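Local coordinates for nitrate regulatory protein (Klebsiella oxytoca, PDB 4AKK) that senses nitrate and nitrite and binds the leader RNA of the nasF operon to bring about transcription antitermination, at residues F159-I162 and I163-L167. Numbering follows the deposited sequence.
Sequences FSRI and IRHLL
Four successive i to i+4 backbone bonds carry helix 152-167 from 159-162 into 163-167, from Ile-163 N to Phe-159 O at 3.0 Å through Arg-164 to Ser-160 and His-165 to Arg-161, ending with Leu-166 N to Ile-162 O at 3.2 Å. On one flank Arg-161 and His-165 run side by side. The arginine CG, anti to its own N (chi1 169°), lies 3.6 Å from His-165 NE2, and the imidazole CD2 comes within 3.1 Å of Arg-161 O. Beyond CG the chain leads away from the imidazole, so a methylene, not the charged group, lies beside the ring; guanidinium and ring planes are 32° apart. Arg-164 bends at chi3 and brings NH2 to 4.0 Å from the same Arg-161 CG. Further round the helix, Ile-162 CG2 meets Leu-166 CD1 at 4.0 Å, both side chains pointing the same way, while Ile-163 CG1 rests 3.3 Å from Phe-159 O. Tyr-134 of helix 122-134 meets the His-165 ring nearly parallel, and His-165 also packs on Ala-332 of the second subunit. Main-chain bonds thus join the turns of this NIT-domain helix, one aliphatic pair lies on a buried side, and Arg-161 CG meets His-165 and Arg-164 by van der Waals packing.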
# COMPACT_ATOMS: atom_id res chain seq x y z
N PHE A 159 -1.29 -17.12 21.76
CA PHE A 159 -1.08 -17.96 20.58
C PHE A 159 -1.15 -17.11 19.31
O PHE A 159 -0.29 -17.21 18.43
CB PHE A 159 -2.11 -19.09 20.50
CG PHE A 159 -1.82 -20.25 21.41
CD1 PHE A 159 -0.71 -21.05 21.19
CD2 PHE A 159 -2.64 -20.52 22.48
CE1 PHE A 159 -0.43 -22.11 22.03
CE2 PHE A 159 -2.36 -21.58 23.33
CZ PHE A 159 -1.26 -22.37 23.11
N SER A 160 -2.17 -16.26 19.23
CA SER A 160 -2.37 -15.43 18.05
C SER A 160 -1.17 -14.53 17.79
O SER A 160 -0.84 -14.26 16.64
CB SER A 160 -3.63 -14.58 18.19
OG SER A 160 -4.78 -15.40 18.26
N ARG A 161 -0.54 -14.03 18.86
CA ARG A 161 0.61 -13.14 18.74
C ARG A 161 1.85 -13.87 18.20
O ARG A 161 2.56 -13.34 17.34
CB ARG A 161 0.93 -12.48 20.08
CG ARG A 161 2.26 -11.74 20.08
CD ARG A 161 2.48 -10.98 21.37
NE ARG A 161 2.60 -11.87 22.52
CZ ARG A 161 2.88 -11.47 23.75
NH1 ARG A 161 3.08 -10.18 24.00
NH2 ARG A 161 2.95 -12.35 24.74
N ILE A 162 2.11 -15.08 18.69
CA ILE A 162 3.19 -15.89 18.16
C ILE A 162 2.97 -16.15 16.67
O ILE A 162 3.88 -16.02 15.85
CB ILE A 162 3.29 -17.23 18.90
CG1 ILE A 162 3.75 -17.01 20.34
CG2 ILE A 162 4.26 -18.17 18.17
CD1 ILE A 162 3.70 -18.25 21.21
N ILE A 163 1.73 -16.49 16.33
CA ILE A 163 1.34 -16.74 14.96
C ILE A 163 1.53 -15.55 14.02
O ILE A 163 2.03 -15.69 12.90
CB ILE A 163 -0.13 -17.26 14.89
CG1 ILE A 163 -0.19 -18.70 15.44
CG2 ILE A 163 -0.63 -17.21 13.44
CD1 ILE A 163 -1.61 -19.20 15.77
N ARG A 164 1.15 -14.37 14.49
CA ARG A 164 1.25 -13.16 13.67
C ARG A 164 2.69 -12.79 13.30
O ARG A 164 2.97 -12.37 12.17
CB ARG A 164 0.57 -11.99 14.37
CG ARG A 164 0.83 -10.63 13.72
CD ARG A 164 -0.09 -9.56 14.30
NE ARG A 164 -0.02 -9.55 15.75
CZ ARG A 164 0.83 -8.79 16.45
NH1 ARG A 164 1.66 -7.97 15.82
NH2 ARG A 164 0.82 -8.85 17.77
N HIS A 165 3.61 -12.92 14.26
CA HIS A 165 5.02 -12.64 13.99
C HIS A 165 5.65 -13.68 13.06
O HIS A 165 6.56 -13.36 12.31
CB HIS A 165 5.80 -12.52 15.28
CG HIS A 165 5.40 -11.34 16.10
ND1 HIS A 165 5.31 -10.03 15.78
CD2 HIS A 165 4.98 -11.44 17.41
CE1 HIS A 165 4.86 -9.37 16.89
NE2 HIS A 165 4.67 -10.24 17.86
N LEU A 166 5.16 -14.91 13.11
CA LEU A 166 5.65 -15.95 12.22
C LEU A 166 5.21 -15.62 10.81
O LEU A 166 6.01 -15.66 9.88
CB LEU A 166 5.13 -17.32 12.64
CG LEU A 166 5.84 -17.92 13.84
CD1 LEU A 166 5.10 -19.14 14.36
CD2 LEU A 166 7.29 -18.27 13.48
N LEU A 167 3.94 -15.28 10.67
CA LEU A 167 3.36 -14.90 9.39
C LEU A 167 4.01 -13.66 8.77
O LEU A 167 4.15 -13.58 7.56
CB LEU A 167 1.85 -14.66 9.53
CG LEU A 167 0.98 -15.90 9.74
CD1 LEU A 167 -0.49 -15.52 9.79
CD2 LEU A 167 1.24 -16.92 8.65